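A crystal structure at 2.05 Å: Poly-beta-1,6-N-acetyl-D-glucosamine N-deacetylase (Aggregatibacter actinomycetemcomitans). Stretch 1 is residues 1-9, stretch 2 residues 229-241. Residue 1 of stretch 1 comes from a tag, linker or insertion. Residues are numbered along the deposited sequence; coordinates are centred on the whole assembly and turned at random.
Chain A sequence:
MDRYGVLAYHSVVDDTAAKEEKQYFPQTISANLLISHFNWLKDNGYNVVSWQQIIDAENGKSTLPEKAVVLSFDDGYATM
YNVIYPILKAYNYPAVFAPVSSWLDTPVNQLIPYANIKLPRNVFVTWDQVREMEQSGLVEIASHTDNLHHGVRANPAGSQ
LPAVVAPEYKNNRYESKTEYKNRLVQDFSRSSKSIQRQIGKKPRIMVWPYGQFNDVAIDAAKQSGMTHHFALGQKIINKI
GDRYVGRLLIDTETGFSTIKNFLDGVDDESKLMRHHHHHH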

# COMPACT_ATOMS: atom_id res chain seq x y z
N MSE A 1 8.12 8.51 21.94
CA MSE A 1 8.64 9.57 21.03
C MSE A 1 7.55 10.07 20.13
O MSE A 1 6.41 9.60 20.19
CB MSE A 1 9.72 8.99 20.13
CG MSE A 1 11.09 9.65 20.27
SE MSE A 1 12.37 8.36 19.49
CE MSE A 1 11.30 7.23 18.26
N ASP A 2 7.92 11.03 19.29
CA ASP A 2 7.02 11.58 18.29
C ASP A 2 7.31 11.06 16.83
O ASP A 2 6.74 11.55 15.87
CB ASP A 2 7.09 13.12 18.33
CG ASP A 2 8.50 13.64 18.10
OD1 ASP A 2 9.44 12.84 18.28
OD2 ASP A 2 8.69 14.83 17.74
N ARG A 3 8.19 10.08 16.69
CA ARG A 3 8.66 9.65 15.38
C ARG A 3 8.17 8.23 15.16
O ARG A 3 8.00 7.46 16.12
CB ARG A 3 10.18 9.61 15.30
CG ARG A 3 10.90 10.68 16.08
CD ARG A 3 10.82 12.04 15.41
NE ARG A 3 12.09 12.74 15.48
CZ ARG A 3 13.18 12.33 14.84
NH1 ARG A 3 13.16 11.23 14.10
NH2 ARG A 3 14.31 13.02 14.94
N TYR A 4 8.00 7.85 13.90
CA TYR A 4 7.79 6.46 13.51
C TYR A 4 8.34 6.19 12.10
O TYR A 4 8.42 7.13 11.25
CB TYR A 4 6.31 6.08 13.65
CG TYR A 4 5.40 6.76 12.65
CD1 TYR A 4 4.86 8.04 12.92
CD2 TYR A 4 5.13 6.17 11.43
CE1 TYR A 4 4.05 8.67 12.00
CE2 TYR A 4 4.28 6.77 10.52
CZ TYR A 4 3.76 8.02 10.80
OH TYR A 4 2.95 8.62 9.92
N GLY A 5 8.75 4.93 11.89
CA GLY A 5 9.19 4.43 10.61
C GLY A 5 8.11 3.56 9.99
O GLY A 5 7.26 3.04 10.68
N VAL A 6 8.17 3.36 8.69
CA VAL A 6 7.19 2.56 7.98
C VAL A 6 7.88 1.59 7.04
O VAL A 6 8.72 2.02 6.27
CB VAL A 6 6.15 3.42 7.21
CG1 VAL A 6 5.09 2.49 6.62
CG2 VAL A 6 5.47 4.44 8.12
N LEU A 7 7.51 0.31 7.05
CA LEU A 7 8.04 -0.63 6.07
C LEU A 7 7.01 -0.96 4.99
O LEU A 7 5.84 -1.22 5.28
CB LEU A 7 8.50 -1.91 6.70
CG LEU A 7 9.46 -1.88 7.93
CD1 LEU A 7 9.92 -3.29 8.32
CD2 LEU A 7 10.64 -0.96 7.63
N ALA A 8 7.43 -0.96 3.72
CA ALA A 8 6.49 -1.26 2.61
C ALA A 8 6.77 -2.62 1.97
O ALA A 8 7.78 -2.79 1.27
CB ALA A 8 6.56 -0.15 1.55
N TYR A 9 5.84 -3.55 2.11
CA TYR A 9 5.93 -4.89 1.57
C TYR A 9 4.91 -5.06 0.46
O TYR A 9 4.01 -4.27 0.36
CB TYR A 9 5.58 -5.95 2.63
CG TYR A 9 6.64 -6.12 3.73
CD1 TYR A 9 7.69 -7.01 3.59
CD2 TYR A 9 6.52 -5.42 4.93
CE1 TYR A 9 8.65 -7.13 4.62
CE2 TYR A 9 7.45 -5.56 5.97
CZ TYR A 9 8.49 -6.38 5.82
OH TYR A 9 9.42 -6.46 6.87
N HIS A 229 -0.88 10.17 3.27
CA HIS A 229 -0.48 9.42 2.09
C HIS A 229 0.86 8.73 2.28
O HIS A 229 1.83 9.31 2.82
CB HIS A 229 -0.59 10.31 0.83
CG HIS A 229 0.27 11.53 0.84
ND1 HIS A 229 1.52 11.56 0.29
CD2 HIS A 229 0.03 12.78 1.31
CE1 HIS A 229 2.04 12.77 0.41
NE2 HIS A 229 1.16 13.51 1.06
N PHE A 230 0.96 7.50 1.82
CA PHE A 230 2.18 6.70 1.95
C PHE A 230 2.96 6.71 0.62
O PHE A 230 2.51 6.14 -0.38
CB PHE A 230 1.81 5.25 2.27
CG PHE A 230 1.40 4.96 3.73
CD1 PHE A 230 1.05 5.94 4.63
CD2 PHE A 230 1.29 3.61 4.15
CE1 PHE A 230 0.63 5.57 5.95
CE2 PHE A 230 0.93 3.28 5.42
CZ PHE A 230 0.61 4.26 6.30
N ALA A 231 4.18 7.25 0.66
CA ALA A 231 5.14 7.19 -0.47
C ALA A 231 6.22 6.11 -0.22
O ALA A 231 5.99 5.15 0.52
CB ALA A 231 5.73 8.60 -0.70
N LEU A 232 7.38 6.17 -0.86
CA LEU A 232 8.45 5.27 -0.52
C LEU A 232 9.55 6.09 0.16
O LEU A 232 9.24 6.96 1.01
CB LEU A 232 8.92 4.48 -1.75
CG LEU A 232 7.91 3.45 -2.25
CD1 LEU A 232 8.39 2.75 -3.53
CD2 LEU A 232 7.72 2.44 -1.15
N GLY A 233 10.80 5.85 -0.23
CA GLY A 233 11.99 6.31 0.50
C GLY A 233 12.42 7.76 0.25
O GLY A 233 13.51 8.15 0.64
N GLN A 234 11.56 8.53 -0.38
CA GLN A 234 11.76 9.96 -0.57
C GLN A 234 11.59 10.83 0.72
O GLN A 234 11.63 12.09 0.68
CB GLN A 234 10.82 10.43 -1.71
CG GLN A 234 9.35 9.98 -1.70
CD GLN A 234 9.04 8.80 -2.63
OE1 GLN A 234 9.42 7.67 -2.34
NE2 GLN A 234 8.34 9.06 -3.74
N LYS A 235 11.39 10.15 1.86
CA LYS A 235 11.26 10.75 3.20
C LYS A 235 11.45 9.59 4.17
O LYS A 235 10.94 8.49 3.91
CB LYS A 235 9.87 11.35 3.40
CG LYS A 235 9.57 11.85 4.81
CD LYS A 235 8.31 12.68 4.82
CE LYS A 235 8.16 13.43 6.12
NZ LYS A 235 6.91 13.07 6.83
N ILE A 236 12.20 9.78 5.24
CA ILE A 236 12.58 8.61 6.05
C ILE A 236 11.92 8.66 7.42
O ILE A 236 11.32 7.66 7.86
CB ILE A 236 14.11 8.45 6.21
CG1 ILE A 236 14.82 8.30 4.85
CG2 ILE A 236 14.45 7.29 7.16
CD1 ILE A 236 14.48 7.10 3.98
N ILE A 237 12.03 9.80 8.09
CA ILE A 237 11.41 9.97 9.39
C ILE A 237 10.02 10.65 9.29
O ILE A 237 9.80 11.62 8.53
CB ILE A 237 12.36 10.71 10.38
CG1 ILE A 237 12.16 12.21 10.32
CG2 ILE A 237 13.82 10.32 10.14
CD1 ILE A 237 11.03 12.68 11.23
N ASN A 238 9.07 10.12 10.05
CA ASN A 238 7.74 10.63 10.03
C ASN A 238 7.48 11.11 11.45
O ASN A 238 7.90 10.44 12.37
CB ASN A 238 6.79 9.50 9.64
CG ASN A 238 7.15 8.87 8.29
OD1 ASN A 238 7.19 9.56 7.29
ND2 ASN A 238 7.38 7.57 8.26
N LYS A 239 6.85 12.26 11.63
CA LYS A 239 6.50 12.74 12.97
C LYS A 239 5.02 12.56 13.10
O LYS A 239 4.29 12.60 12.14
CB LYS A 239 6.82 14.23 13.13
CG LYS A 239 8.30 14.55 13.15
CD LYS A 239 8.63 15.87 13.86
CE LYS A 239 9.96 15.76 14.61
NZ LYS A 239 11.05 15.19 13.75
N ILE A 240 4.57 12.39 14.33
CA ILE A 240 3.17 12.36 14.63
C ILE A 240 2.54 13.59 14.04
O ILE A 240 3.04 14.70 14.27
CB ILE A 240 2.91 12.35 16.17
CG1 ILE A 240 3.58 11.15 16.85
CG2 ILE A 240 1.44 12.30 16.44
CD1 ILE A 240 3.63 9.89 16.04
N GLY A 241 1.48 13.40 13.27
CA GLY A 241 0.77 14.47 12.61
C GLY A 241 1.10 14.66 11.14
O GLY A 241 0.33 15.31 10.45
O HOH W 1 9.68 5.51 7.40

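This contact is a short antiparallel strand pairing, closed by backbone hydrogen bonds around Tyr4 and Asn238 and continued, where the backbones diverge, by a bridging water and a few apolar side chains. Two segments more than 220 residues apart in sequence meet here and bury 612 Å² between them.

The register is set by two bridges. Tyr4 and Asn238 form the hydrogen-bonded pair: Tyr4 N donates to Asn238 O at 3.0 Å, and Asn238 N returns a longer bond to Tyr4 O at 3.3 Å. Arg3 and Lys239 form the neighbouring non-hydrogen-bonded pair, their CA atoms 4.5 Å apart. Ile240 N then donates to Asp2 O at 2.8 Å, the shortest of these bonds. The close approach at the non-bonded pair also brings CA hydrogens to carbonyls, with Lys239 CA 3.1 Å from Asp2 O and Arg3 CA 3.2 Å from Asn238 O.

Past Asn238 the ladder opens, and water 1 spans the gap. It accepts from Val6 N at 2.9 Å and donates to Ile236 O at 2.7 Å, so a strand amide and a loop carbonyl are joined without direct contact.

The two faces of the sheet follow different rules. On the face carrying Tyr4 and Asn238, both of them buried, Asn238 serves both backbone and ring. Its ND2 donates to Tyr4 O at 3.2 Å, adding a side-chain bond to the carbonyl that already receives Asn238 N, while its CB lies over the face of the Tyr4 ring, 3.7 Å from the centroid, in a CH-pi contact. The p rotamer of Tyr4, with chi1 at 68°, places the ring where this can happen. Beyond the bridged pairs, Ile240 points sideways from its CA, but the end of its side chain comes nearer, with CD1 3.8 Å from Tyr4 CD1.

On the face carrying Arg3 and Lys239, two cations are neighbours. Arg3 NE and Lys239 NZ are 3.2 Å apart; both are donors, so no hydrogen bond links them, and NZ sits over one face of the guanidinium. Ile237 CD1 lies over that same plane. Asp2 supplies nearby negative charge, although its salt bridge to Arg3 is long, at 3.9 Å from OD1 to NE. Both Arg3 and Lys239 are partly exposed, and solvent generally screens like charges.

Further along stretch 1, alternate residues point toward stretch 2. Val6 CG1 comes within 4.4 Å of Phe230 CE2, a loose apolar contact, and Ala8 CB meets Leu232 CD2 at 3.9 Å. Leu7 and Tyr9, between and beyond them, make no contact with the other stretch.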